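Local coordinates for protein 3-keto-5-aminohexanoate cleavage enzyme (Ralstonia eutropha, PDB 3C6C) that probably catalyses metal-dependent cleavage of a beta-keto acid such as 3-keto-5-aminohexanoate, at residues Arg79-Phe84 and Arg132-Glu137; Glu142-Asp147 and Arg174-Leu179; Asp249-Met254 and Val286-Thr291; Leu272-Ser275 and Phe279-Asn282. All coordinates share one frame; numbering follows the deposited sequence. Where two conformers were deposited one is given.

Contact 1: Arg79-Phe84 and Arg132-Glu137; sequences RDPVLF and RVKHLE
The imidazole of His135 lies over one face of the Phe84 ring, with CD2 standing 3.5 Å above the ring centre. That atom is almost equally far from all six phenyl carbons; Phe84 CE2, for example, lies 3.7 Å from His135 CD2. The two planes are inclined by 32° and the centroids are 4.4 Å apart, an oblique aromatic pair, with CD2 the imidazole atom over the phenyl centre. His135 reaches this place because its CG sits between the backbone N and the carbonyl carbon (chi1 67°), which also leaves its CB against Phe84 CD2. NE2 is hydrogen-bonded to the carbonyl oxygen of Thr103. In the TIM beta/alpha-barrel, helices 81-92 and 134-139 both lie outside strand 99-103: Phe84 touches Thr103, and His135 touches Leu102. Pro81, in the first turn of its helix, meets the other segment with its ring carbons. The aliphatic part of Lys134 crosses them at about a right angle, Pro81 CG to Lys134 CG being 3.8 Å, while the bent lysine chain carries NZ to a salt bridge with Asp138. Asp80 is the N-cap before Pro81: its OD1 accepts from Val82 N at 3.0 Å, the N-H arriving from above the carboxylate plane.

Contact 2: Glu142-Asp147 and Arg174-Leu179; sequences EIASLD and RRFQEL. With EDO (1,2-ethanediol), chain E.
With CG beside its own backbone N and anti to the carbonyl carbon (chi1 -76°), the phenyl of Phe176 extends from helix 166-179 down onto strand 143-147, where it meets Ala144 and Leu146. This is the helix-on-strand layer of a TIM beta/alpha-barrel: strand 143-147 pairs in parallel with 99-103 and 182-187, and alternate residues Ala144 and Leu146 direct their CB atoms toward the helix. The backbones stay well apart, 8.3 Å between the CA atoms of Ala144 and Phe176, so the ring spans the gap. It arrives end first. Phe176 CE2 lies 3.7 Å from Ala144 CB, and the Ala144 carbonyl oxygen sits at the ring edge, in its plane, 3.6 Å from the same CE2. Leu146 adds a looser apolar touch, its CD1 lying 4.4 Å from Phe176 CZ and oblique to the ring. Leu136 of helix 134-139 packs against both Ala144 and Phe176. Within the helix, Arg175 NH1 makes a 2.8 Å salt bridge to Glu178 OE1, while Arg175 NH2 pairs with Glu137. Between Glu142 and Leu179, a 1,2-ethanediol, probably from the crystallisation liquor, donates from its O2 to Leu179 O at 3.1 Å.

Contact 3: Asp249-Met254 and Val286-Thr291; sequences DQMPMM and VERART
Met251 and Ala289 mark the nearest approach of the two backbones, with CA atoms 7.0 Å apart, and the axes of helix segments 250-254 and 286-291 approach to 10.7 Å at a signed crossing angle of -35°. Both helices pack on the outside of the TIM beta/alpha-barrel, and strand 264-266 supports them from within: Val266 touches both Met251 and Ala289. The contact is carried by two selenomethionines from one helix. Met251, bent at chi2, crosses the aliphatic stem of Arg288 at about a right angle; its SE lies 3.8 Å from Arg288 CG, and its CE touches Arg288 CB and CG. Met254 is turned differently. Its CG is anti to the backbone N (chi1 178°), and bends at chi2 and chi3 curl the tail round Ala289. Thus Met254 CG is 4.0 Å from Ala289 CB, SE lies near both that methyl and the Ala289 carbonyl oxygen, and Met254 CE comes 3.8 Å from Ala289 CA. His295 of a second subunit packs on Met251 and Arg288, placing this side of the contact at the subunit interface. The side-chain contacts between these segments are apolar, made by the selenomethionine tails (selenium in place of the natural sulfur), the Ala289 methyl and the Arg288 methylenes, while in the conformer given the guanidinium continues toward the loop at Leu274.

Contact 4: Leu272-Ser275 and Phe279-Asn282; sequences LYLS and FATN
Backbone hydrogen bonding joins Leu272 to Ala280: Ala280 N donates to Leu272 O over 2.9 Å. The same oxygen receives a CA-H...O contact from Phe279, CA to Leu272 O being 3.4 Å, and lies at the edge of the Phe279 ring in its plane. Tyr273 and Phe279 form an antiparallel non-hydrogen-bonded pair in this hairpin, and Leu274 and Ser275 together face Val278 as a classic beta bulge. Aromatic contact comes next. Both side chains have CG beside the backbone N (chi1 -61° for Tyr273) and run side by side in the same direction; their planes are close to parallel but slid apart, with centroids 4.9 Å apart. Overlap is slight, and the closest atoms are Tyr273 CE1 and Phe279 CE1 at 3.4 Å. The Phe279 ring also meets that of His40. Apolar contacts complete the set: Leu272 CB touches Phe279 CD1, and Leu274 CB lies 3.8 Å from Ala280 CB. Thr281 then N-caps helix 282-295 through Gln284 N. The Ala280-Leu272 N-H...O hydrogen bond thus joins the two sides of the hairpin alongside the slid-apart rings and aliphatic carbons, with Leu272 O gathering one N-H and one weakly polarised C-H.

In the fold
Contact 1 and contact 2 adjoin, with centres 13 Å apart: helix 134-139 leads into strand 143-147, and Glu137 CG packs 4.0 Å from Leu179 CD1. Contact 3 and contact 4 form a second pair, 11 Å apart, with contact 4 nested in the chain between the two segments of contact 3; in the Arg288 conformer given, Arg288 NH1 comes 2.9 Å from Leu274 O. The pairs follow in series and are 27 to 30 Å apart between centres, contact 3 lying across the chain's centre from contacts 1 and 2. They lie at separate parts of one barrel, whose nickel ion is bound by His66, His68 and Glu269.

Contact 1: Arg79-Phe84 and Arg132-Glu137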
loop_
_atom_site.group_PDB
_atom_site.type_symbol
_atom_site.label_atom_id
_atom_site.label_comp_id
_atom_site.label_asym_id
_atom_site.label_seq_id
_atom_site.Cartn_x
_atom_site.Cartn_y
_atom_site.Cartn_z
ATOM N N ARG A 79 -38.462 -2.735 -13.605
ATOM C CA ARG A 79 -37.652 -3.320 -14.665
ATOM C C ARG A 79 -38.477 -3.572 -15.941
ATOM O O ARG A 79 -38.123 -4.401 -16.760
ATOM C CB ARG A 79 -36.964 -4.607 -14.203
ATOM C CG ARG A 79 -37.846 -5.664 -13.627
ATOM C CD ARG A 79 -36.979 -6.873 -13.275
ATOM N NE ARG A 79 -37.753 -7.910 -12.608
ATOM C CZ ARG A 79 -38.472 -8.823 -13.249
ATOM N NH1 ARG A 79 -38.500 -8.824 -14.579
ATOM N NH2 ARG A 79 -39.136 -9.749 -12.567
ATOM N N ASP A 80 -39.541 -2.804 -16.098
ATOM C CA ASP A 80 -40.448 -2.933 -17.278
ATOM C C ASP A 80 -39.711 -2.644 -18.587
ATOM O O ASP A 80 -39.284 -1.527 -18.806
ATOM C CB ASP A 80 -41.639 -1.987 -17.124
ATOM C CG ASP A 80 -42.667 -2.154 -18.233
ATOM O OD1 ASP A 80 -42.417 -2.952 -19.167
ATOM O OD2 ASP A 80 -43.718 -1.496 -18.137
ATOM N N PRO A 81 -39.582 -3.644 -19.474
ATOM C CA PRO A 81 -38.838 -3.452 -20.731
ATOM C C PRO A 81 -39.434 -2.342 -21.609
ATOM O O PRO A 81 -38.723 -1.710 -22.397
ATOM C CB PRO A 81 -38.971 -4.818 -21.442
ATOM C CG PRO A 81 -39.140 -5.798 -20.315
ATOM C CD PRO A 81 -39.989 -5.050 -19.286
ATOM N N VAL A 82 -40.728 -2.131 -21.454
ATOM C CA VAL A 82 -41.431 -1.109 -22.236
ATOM C C VAL A 82 -40.911 0.282 -21.892
ATOM O O VAL A 82 -40.720 1.147 -22.762
ATOM C CB VAL A 82 -42.969 -1.146 -22.022
ATOM C CG1 VAL A 82 -43.647 0.040 -22.723
ATOM C CG2 VAL A 82 -43.536 -2.474 -22.538
ATOM N N LEU A 83 -40.624 0.457 -20.614
ATOM C CA LEU A 83 -40.125 1.734 -20.109
ATOM C C LEU A 83 -38.696 1.954 -20.581
ATOM O O LEU A 83 -38.315 3.062 -21.002
ATOM C CB LEU A 83 -40.203 1.798 -18.586
ATOM C CG LEU A 83 -41.625 1.706 -18.007
ATOM C CD1 LEU A 83 -41.506 1.844 -16.477
ATOM C CD2 LEU A 83 -42.547 2.781 -18.644
ATOM N N PHE A 84 -37.905 0.890 -20.540
ATOM C CA PHE A 84 -36.504 0.956 -21.012
ATOM C C PHE A 84 -36.492 1.375 -22.495
ATOM O O PHE A 84 -35.719 2.225 -22.909
ATOM C CB PHE A 84 -35.747 -0.372 -20.859
ATOM C CG PHE A 84 -35.156 -0.613 -19.485
ATOM C CD1 PHE A 84 -34.036 0.090 -19.044
ATOM C CD2 PHE A 84 -35.715 -1.551 -18.647
ATOM C CE1 PHE A 84 -33.482 -0.147 -17.796
ATOM C CE2 PHE A 84 -35.152 -1.810 -17.389
ATOM C CZ PHE A 84 -34.036 -1.085 -16.972
ATOM N N ARG A 132 -34.308 -11.689 -17.294
ATOM C CA ARG A 132 -33.392 -10.608 -16.884
ATOM C C ARG A 132 -32.894 -9.814 -18.085
ATOM O O ARG A 132 -32.620 -8.614 -17.989
ATOM C CB ARG A 132 -32.189 -11.150 -16.120
ATOM C CG ARG A 132 -32.485 -11.538 -14.703
ATOM C CD ARG A 132 -31.187 -11.854 -14.032
ATOM N NE ARG A 132 -31.309 -12.642 -12.813
ATOM C CZ ARG A 132 -30.302 -12.784 -11.958
ATOM N NH1 ARG A 132 -29.145 -12.179 -12.239
ATOM N NH2 ARG A 132 -30.440 -13.512 -10.847
ATOM N N VAL A 133 -32.791 -10.477 -19.226
ATOM C CA VAL A 133 -32.098 -9.858 -20.367
ATOM C C VAL A 133 -33.085 -9.344 -21.415
ATOM O O VAL A 133 -32.695 -8.832 -22.472
ATOM C CB VAL A 133 -31.031 -10.799 -21.020
ATOM C CG1 VAL A 133 -29.925 -11.233 -19.988
ATOM C CG2 VAL A 133 -31.690 -11.991 -21.702
ATOM N N LYS A 134 -34.371 -9.477 -21.110
ATOM C CA LYS A 134 -35.424 -9.108 -22.089
ATOM C C LYS A 134 -35.264 -7.652 -22.601
ATOM O O LYS A 134 -35.299 -7.370 -23.793
ATOM C CB LYS A 134 -36.823 -9.349 -21.489
ATOM C CG LYS A 134 -37.955 -8.823 -22.307
ATOM C CD LYS A 134 -37.900 -9.334 -23.745
ATOM C CE LYS A 134 -39.179 -8.948 -24.542
ATOM N NZ LYS A 134 -39.878 -7.714 -24.022
ATOM N N HIS A 135 -35.047 -6.734 -21.674
ATOM C CA HIS A 135 -34.897 -5.313 -22.037
ATOM C C HIS A 135 -33.665 -5.068 -22.892
ATOM O O HIS A 135 -33.645 -4.187 -23.749
ATOM C CB HIS A 135 -34.933 -4.397 -20.811
ATOM C CG HIS A 135 -33.768 -4.551 -19.893
ATOM N ND1 HIS A 135 -33.480 -5.730 -19.233
ATOM C CD2 HIS A 135 -32.817 -3.662 -19.509
ATOM C CE1 HIS A 135 -32.403 -5.556 -18.490
ATOM N NE2 HIS A 135 -31.984 -4.311 -18.637
ATOM N N LEU A 136 -32.656 -5.893 -22.685
ATOM C CA LEU A 136 -31.407 -5.745 -23.422
ATOM C C LEU A 136 -31.614 -6.178 -24.882
ATOM O O LEU A 136 -31.104 -5.569 -25.808
ATOM C CB LEU A 136 -30.277 -6.549 -22.779
ATOM C CG LEU A 136 -29.844 -6.161 -21.366
ATOM C CD1 LEU A 136 -28.596 -7.001 -21.020
ATOM C CD2 LEU A 136 -29.589 -4.651 -21.288
ATOM N N GLU A 137 -32.412 -7.225 -25.028
ATOM C CA GLU A 137 -32.761 -7.781 -26.341
ATOM C C GLU A 137 -33.506 -6.719 -27.132
ATOM O O GLU A 137 -33.288 -6.544 -28.318
ATOM C CB GLU A 137 -33.605 -9.031 -26.185
ATOM C CG GLU A 137 -32.867 -10.193 -25.550
ATOM C CD GLU A 137 -33.755 -11.404 -25.264
ATOM O OE1 GLU A 137 -34.985 -11.278 -25.277
ATOM O OE2 GLU A 137 -33.197 -12.478 -24.999
#

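Contact 2: Glu142-Asp147 and Arg174-Leu179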
loop_
_atom_site.group_PDB
_atom_site.type_symbol
_atom_site.label_atom_id
_atom_site.label_comp_id
_atom_site.label_asym_id
_atom_site.label_seq_id
_atom_site.Cartn_x
_atom_site.Cartn_y
_atom_site.Cartn_z
ATOM N N GLU A 142 -25.090 -0.239 -25.956
ATOM C CA GLU A 142 -23.682 -0.634 -26.190
ATOM C C GLU A 142 -23.130 -1.347 -24.968
ATOM O O GLU A 142 -22.292 -2.233 -25.059
ATOM C CB GLU A 142 -22.789 0.558 -26.572
ATOM C CG GLU A 142 -23.021 0.941 -28.030
ATOM C CD GLU A 142 -22.495 2.304 -28.378
ATOM O OE1 GLU A 142 -23.097 3.319 -27.951
ATOM O OE2 GLU A 142 -21.501 2.345 -29.141
ATOM N N ILE A 143 -23.646 -0.943 -23.827
ATOM C CA ILE A 143 -23.146 -1.425 -22.528
ATOM C C ILE A 143 -24.311 -1.789 -21.633
ATOM O O ILE A 143 -25.381 -1.221 -21.744
ATOM C CB ILE A 143 -22.269 -0.348 -21.829
ATOM C CG1 ILE A 143 -21.059 0.037 -22.691
ATOM C CG2 ILE A 143 -21.840 -0.788 -20.436
ATOM C CD1 ILE A 143 -20.310 1.253 -22.169
ATOM N N ALA A 144 -24.112 -2.785 -20.786
ATOM C CA ALA A 144 -25.060 -3.068 -19.677
ATOM C C ALA A 144 -24.305 -3.492 -18.430
ATOM O O ALA A 144 -23.242 -4.101 -18.512
ATOM C CB ALA A 144 -26.108 -4.126 -20.071
ATOM N N SER A 145 -24.859 -3.114 -17.282
ATOM C CA SER A 145 -24.230 -3.367 -15.974
ATOM C C SER A 145 -24.601 -4.727 -15.400
ATOM O O SER A 145 -25.780 -5.113 -15.330
ATOM C CB SER A 145 -24.613 -2.266 -14.980
ATOM O OG SER A 145 -24.225 -0.994 -15.483
ATOM N N LEU A 146 -23.572 -5.417 -14.964
ATOM C CA LEU A 146 -23.652 -6.752 -14.397
ATOM C C LEU A 146 -22.904 -6.787 -13.069
ATOM O O LEU A 146 -21.680 -6.605 -13.023
ATOM C CB LEU A 146 -23.019 -7.754 -15.355
ATOM C CG LEU A 146 -23.305 -9.246 -15.092
ATOM C CD1 LEU A 146 -24.780 -9.547 -15.102
ATOM C CD2 LEU A 146 -22.583 -10.091 -16.108
ATOM N N ASP A 147 -23.672 -7.012 -12.014
ATOM C CA ASP A 147 -23.152 -7.037 -10.650
ATOM C C ASP A 147 -22.646 -8.449 -10.399
ATOM O O ASP A 147 -23.427 -9.374 -10.203
ATOM C CB ASP A 147 -24.226 -6.697 -9.601
ATOM C CG ASP A 147 -24.651 -5.230 -9.623
ATOM O OD1 ASP A 147 -24.101 -4.449 -10.400
ATOM O OD2 ASP A 147 -25.574 -4.878 -8.872
ATOM N N ARG A 174 -22.565 -14.724 -21.379
ATOM C CA ARG A 174 -22.743 -15.355 -22.706
ATOM C C ARG A 174 -23.842 -14.675 -23.535
ATOM O O ARG A 174 -23.659 -14.419 -24.739
ATOM C CB ARG A 174 -22.983 -16.867 -22.601
ATOM C CG ARG A 174 -22.870 -17.538 -23.957
ATOM C CD ARG A 174 -22.975 -19.063 -23.880
ATOM N NE ARG A 174 -21.918 -19.710 -23.085
ATOM C CZ ARG A 174 -20.769 -20.164 -23.585
ATOM N NH1 ARG A 174 -20.502 -20.030 -24.881
ATOM N NH2 ARG A 174 -19.877 -20.745 -22.790
ATOM N N ARG A 175 -24.951 -14.332 -22.882
ATOM C CA ARG A 175 -26.047 -13.645 -23.564
ATOM C C ARG A 175 -25.597 -12.282 -24.084
ATOM O O ARG A 175 -25.940 -11.876 -25.206
ATOM C CB ARG A 175 -27.307 -13.507 -22.693
ATOM C CG ARG A 175 -28.097 -14.784 -22.597
ATOM C CD ARG A 175 -28.577 -15.236 -24.005
ATOM N NE ARG A 175 -29.696 -14.434 -24.521
ATOM C CZ ARG A 175 -29.811 -14.035 -25.778
ATOM N NH1 ARG A 175 -28.879 -14.325 -26.673
ATOM N NH2 ARG A 175 -30.869 -13.342 -26.144
ATOM N N PHE A 176 -24.808 -11.585 -23.274
ATOM C CA PHE A 176 -24.324 -10.256 -23.661
ATOM C C PHE A 176 -23.448 -10.399 -24.898
ATOM O O PHE A 176 -23.517 -9.589 -25.823
ATOM C CB PHE A 176 -23.476 -9.582 -22.557
ATOM C CG PHE A 176 -24.270 -9.004 -21.377
ATOM C CD1 PHE A 176 -25.432 -9.582 -20.885
ATOM C CD2 PHE A 176 -23.771 -7.893 -20.720
ATOM C CE1 PHE A 176 -26.107 -9.026 -19.787
ATOM C CE2 PHE A 176 -24.428 -7.352 -19.631
ATOM C CZ PHE A 176 -25.579 -7.924 -19.148
ATOM N N GLN A 177 -22.624 -11.443 -24.909
ATOM C CA GLN A 177 -21.713 -11.664 -26.049
ATOM C C GLN A 177 -22.505 -11.853 -27.319
ATOM O O GLN A 177 -22.235 -11.249 -28.352
ATOM C CB GLN A 177 -20.853 -12.907 -25.873
ATOM C CG GLN A 177 -19.697 -12.717 -24.938
ATOM C CD GLN A 177 -18.894 -13.992 -24.803
ATOM O OE1 GLN A 177 -19.412 -15.016 -24.354
ATOM N NE2 GLN A 177 -17.626 -13.940 -25.194
ATOM N N GLU A 178 -23.514 -12.697 -27.194
ATOM C CA GLU A 178 -24.437 -13.022 -28.306
ATOM C C GLU A 178 -25.159 -11.791 -28.855
ATOM O O GLU A 178 -25.346 -11.643 -30.062
ATOM C CB GLU A 178 -25.472 -14.077 -27.866
ATOM C CG GLU A 178 -24.855 -15.455 -27.705
ATOM C CD GLU A 178 -25.722 -16.471 -26.987
ATOM O OE1 GLU A 178 -26.772 -16.117 -26.432
ATOM O OE2 GLU A 178 -25.328 -17.658 -26.978
ATOM N N LEU A 179 -25.543 -10.912 -27.947
ATOM C CA LEU A 179 -26.321 -9.700 -28.268
ATOM C C LEU A 179 -25.425 -8.546 -28.700
ATOM O O LEU A 179 -25.894 -7.504 -29.168
ATOM C CB LEU A 179 -27.146 -9.233 -27.052
ATOM C CG LEU A 179 -28.369 -10.102 -26.691
ATOM C CD1 LEU A 179 -28.898 -9.695 -25.312
ATOM C CD2 LEU A 179 -29.461 -10.043 -27.776
HETATM C C1 EDO E . -24.720 -2.716 -29.247
HETATM O O1 EDO E . -25.225 -1.840 -30.256
HETATM C C2 EDO E . -25.616 -3.932 -29.080
HETATM O O2 EDO E . -25.692 -4.657 -30.312
#

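Contact 3: Asp249-Met254 and Val286-Thr291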
loop_
_atom_site.group_PDB
_atom_site.type_symbol
_atom_site.label_atom_id
_atom_site.label_comp_id
_atom_site.label_asym_id
_atom_site.label_seq_id
_atom_site.Cartn_x
_atom_site.Cartn_y
_atom_site.Cartn_z
ATOM N N ASP A 249 -19.173 10.993 -0.693
ATOM C CA ASP A 249 -17.997 10.370 -1.303
ATOM C C ASP A 249 -17.955 10.389 -2.827
ATOM O O ASP A 249 -16.972 10.000 -3.419
ATOM C CB ASP A 249 -17.818 8.938 -0.812
ATOM C CG ASP A 249 -17.383 8.899 0.640
ATOM O OD1 ASP A 249 -16.563 9.726 1.045
ATOM O OD2 ASP A 249 -17.899 8.057 1.364
ATOM N N GLN A 250 -18.985 10.923 -3.443
ATOM C CA GLN A 250 -19.067 10.899 -4.909
ATOM C C GLN A 250 -17.903 11.682 -5.533
ATOM O O GLN A 250 -17.168 11.152 -6.394
ATOM C CB GLN A 250 -20.397 11.475 -5.376
ATOM C CG GLN A 250 -20.495 11.685 -6.906
ATOM C CD GLN A 250 -21.913 12.032 -7.331
ATOM O OE1 GLN A 250 -22.353 13.175 -7.186
ATOM N NE2 GLN A 250 -22.650 11.019 -7.825
HETATM N N MSE A 251 -17.754 12.947 -5.138
HETATM C CA MSE A 251 -16.701 13.796 -5.762
HETATM C C MSE A 251 -15.266 13.342 -5.390
HETATM O O MSE A 251 -14.415 13.245 -6.275
HETATM C CB MSE A 251 -16.938 15.291 -5.521
HETATM C CG MSE A 251 -18.149 15.821 -6.277
HETATM SE SE MSE A 251 -18.131 15.609 -8.221
HETATM C CE MSE A 251 -20.004 15.804 -8.610
ATOM N N PRO A 252 -14.992 13.056 -4.101
ATOM C CA PRO A 252 -13.683 12.499 -3.727
ATOM C C PRO A 252 -13.316 11.236 -4.506
ATOM O O PRO A 252 -12.187 11.099 -4.992
ATOM C CB PRO A 252 -13.853 12.217 -2.219
ATOM C CG PRO A 252 -14.809 13.285 -1.800
ATOM C CD PRO A 252 -15.823 13.283 -2.908
HETATM N N MSE A 253 -14.256 10.311 -4.653
HETATM C CA MSE A 253 -13.916 9.068 -5.347
HETATM C C MSE A 253 -13.707 9.286 -6.842
HETATM O O MSE A 253 -12.875 8.640 -7.471
HETATM C CB MSE A 253 -14.925 7.958 -5.085
HETATM C CG MSE A 253 -14.851 7.376 -3.655
HETATM SE SE MSE A 253 -13.139 6.750 -2.972
HETATM C CE MSE A 253 -12.441 8.230 -2.213
HETATM N N MSE A 254 -14.451 10.226 -7.402
HETATM C CA MSE A 254 -14.262 10.618 -8.807
HETATM C C MSE A 254 -12.837 11.143 -9.039
HETATM O O MSE A 254 -12.121 10.707 -9.955
HETATM C CB MSE A 254 -15.306 11.687 -9.198
HETATM C CG MSE A 254 -15.225 12.255 -10.643
HETATM SE SE MSE A 254 -13.942 13.666 -10.838
HETATM C CE MSE A 254 -14.548 14.892 -9.480
ATOM N N VAL A 286 -22.163 16.509 -13.483
ATOM C CA VAL A 286 -21.259 16.282 -14.605
ATOM C C VAL A 286 -20.326 17.476 -14.767
ATOM O O VAL A 286 -19.129 17.334 -14.982
ATOM C CB VAL A 286 -22.022 15.992 -15.937
ATOM C CG1 VAL A 286 -21.038 15.968 -17.111
ATOM C CG2 VAL A 286 -22.795 14.626 -15.882
ATOM N N GLU A 287 -20.884 18.676 -14.665
ATOM C CA GLU A 287 -20.099 19.904 -14.870
ATOM C C GLU A 287 -19.007 20.017 -13.828
ATOM O O GLU A 287 -17.845 20.338 -14.120
ATOM C CB GLU A 287 -21.002 21.131 -14.814
ATOM C CG GLU A 287 -20.261 22.435 -14.884
ATOM C CD GLU A 287 -21.212 23.638 -14.765
ATOM O OE1 GLU A 287 -22.338 23.470 -14.216
ATOM O OE2 GLU A 287 -20.819 24.738 -15.222
ATOM N N ARG A 288 -19.354 19.661 -12.605
ATOM C CA ARG A 288 -18.406 19.755 -11.475
ATOM C C ARG A 288 -17.241 18.791 -11.669
ATOM O O ARG A 288 -16.082 19.150 -11.496
ATOM C CB ARG A 288 -19.105 19.513 -10.126
ATOM C CG ARG A 288 -18.167 19.356 -8.919
ATOM C CD ARG A 288 -18.886 19.702 -7.600
ATOM N NE ARG A 288 -19.387 21.065 -7.725
ATOM C CZ ARG A 288 -20.056 21.739 -6.799
ATOM N NH1 ARG A 288 -20.368 21.180 -5.643
ATOM N NH2 ARG A 288 -20.431 22.982 -7.058
ATOM N N ALA A 289 -17.576 17.570 -12.057
ATOM C CA ALA A 289 -16.578 16.497 -12.257
ATOM C C ALA A 289 -15.637 16.861 -13.418
ATOM O O ALA A 289 -14.412 16.724 -13.361
ATOM C CB ALA A 289 -17.303 15.130 -12.502
ATOM N N ARG A 290 -16.258 17.398 -14.454
ATOM C CA ARG A 290 -15.526 17.814 -15.672
ATOM C C ARG A 290 -14.511 18.906 -15.367
ATOM O O ARG A 290 -13.344 18.867 -15.815
ATOM C CB ARG A 290 -16.490 18.224 -16.786
ATOM C CG ARG A 290 -15.782 18.782 -18.006
ATOM C CD ARG A 290 -16.779 19.051 -19.079
ATOM N NE ARG A 290 -16.192 19.857 -20.137
ATOM C CZ ARG A 290 -16.875 20.333 -21.166
ATOM N NH1 ARG A 290 -18.162 20.049 -21.301
ATOM N NH2 ARG A 290 -16.258 21.064 -22.081
ATOM N N THR A 291 -14.955 19.868 -14.567
ATOM C CA THR A 291 -14.098 20.972 -14.130
ATOM C C THR A 291 -12.874 20.474 -13.353
ATOM O O THR A 291 -11.737 20.876 -13.605
ATOM C CB THR A 291 -14.898 22.010 -13.321
ATOM O OG1 THR A 291 -15.858 22.633 -14.186
ATOM C CG2 THR A 291 -13.965 23.075 -12.724
#

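Contact 4: Leu272-Ser275 and Phe279-Asn282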
loop_
_atom_site.group_PDB
_atom_site.type_symbol
_atom_site.label_atom_id
_atom_site.label_comp_id
_atom_site.label_asym_id
_atom_site.label_seq_id
_atom_site.Cartn_x
_atom_site.Cartn_y
_atom_site.Cartn_z
ATOM N N LEU A 272 -27.745 12.877 -4.307
ATOM C CA LEU A 272 -28.744 13.892 -4.655
ATOM C C LEU A 272 -28.291 15.355 -4.539
ATOM O O LEU A 272 -28.977 16.269 -5.009
ATOM C CB LEU A 272 -29.996 13.703 -3.788
ATOM C CG LEU A 272 -30.742 12.367 -3.907
ATOM C CD1 LEU A 272 -32.047 12.473 -3.085
ATOM C CD2 LEU A 272 -31.055 11.977 -5.338
ATOM N N TYR A 273 -27.145 15.575 -3.899
ATOM C CA TYR A 273 -26.755 16.914 -3.431
ATOM C C TYR A 273 -25.536 17.536 -4.099
ATOM O O TYR A 273 -24.486 16.917 -4.254
ATOM C CB TYR A 273 -26.521 16.893 -1.913
ATOM C CG TYR A 273 -27.744 16.508 -1.132
ATOM C CD1 TYR A 273 -28.705 17.452 -0.812
ATOM C CD2 TYR A 273 -27.943 15.197 -0.732
ATOM C CE1 TYR A 273 -29.838 17.091 -0.092
ATOM C CE2 TYR A 273 -29.062 14.833 -0.019
ATOM C CZ TYR A 273 -29.992 15.780 0.304
ATOM O OH TYR A 273 -31.112 15.370 1.007
ATOM N N LEU A 274 -25.705 18.812 -4.440
ATOM C CA LEU A 274 -24.624 19.584 -5.058
ATOM C C LEU A 274 -23.712 19.991 -3.919
ATOM O O LEU A 274 -22.490 19.950 -4.008
ATOM C CB LEU A 274 -25.175 20.792 -5.813
ATOM C CG LEU A 274 -24.156 21.558 -6.647
ATOM C CD1 LEU A 274 -23.583 20.685 -7.761
ATOM C CD2 LEU A 274 -24.796 22.850 -7.191
ATOM N N SER A 275 -24.368 20.365 -2.840
ATOM C CA SER A 275 -23.723 20.695 -1.577
ATOM C C SER A 275 -24.653 20.462 -0.432
ATOM O O SER A 275 -25.797 20.046 -0.605
ATOM C CB SER A 275 -23.230 22.151 -1.549
ATOM O OG SER A 275 -24.272 23.086 -1.742
ATOM N N PHE A 279 -29.993 20.443 -3.449
ATOM C CA PHE A 279 -30.142 19.400 -4.462
ATOM C C PHE A 279 -29.462 19.785 -5.792
ATOM O O PHE A 279 -29.450 20.945 -6.200
ATOM C CB PHE A 279 -31.620 19.082 -4.729
ATOM C CG PHE A 279 -32.315 18.426 -3.572
ATOM C CD1 PHE A 279 -31.872 17.210 -3.081
ATOM C CD2 PHE A 279 -33.388 19.041 -2.944
ATOM C CE1 PHE A 279 -32.520 16.587 -2.038
ATOM C CE2 PHE A 279 -34.020 18.423 -1.873
ATOM C CZ PHE A 279 -33.594 17.205 -1.430
ATOM N N ALA A 280 -28.906 18.761 -6.418
ATOM C CA ALA A 280 -28.247 18.845 -7.738
ATOM C C ALA A 280 -29.129 18.373 -8.884
ATOM O O ALA A 280 -30.033 17.545 -8.727
ATOM C CB ALA A 280 -26.949 18.006 -7.746
ATOM N N THR A 281 -28.823 18.895 -10.063
ATOM C CA THR A 281 -29.188 18.217 -11.305
ATOM C C THR A 281 -28.024 17.322 -11.772
ATOM O O THR A 281 -26.868 17.507 -11.393
ATOM C CB THR A 281 -29.518 19.214 -12.450
ATOM O OG1 THR A 281 -28.298 19.831 -12.911
ATOM C CG2 THR A 281 -30.603 20.297 -12.017
ATOM N N ASN A 282 -28.337 16.376 -12.646
ATOM C CA ASN A 282 -27.310 15.523 -13.249
ATOM C C ASN A 282 -26.294 16.366 -13.986
ATOM O O ASN A 282 -25.099 16.165 -13.836
ATOM C CB ASN A 282 -27.900 14.466 -14.169
ATOM C CG ASN A 282 -28.460 13.287 -13.403
ATOM O OD1 ASN A 282 -27.710 12.526 -12.792
ATOM N ND2 ASN A 282 -29.785 13.127 -13.443
#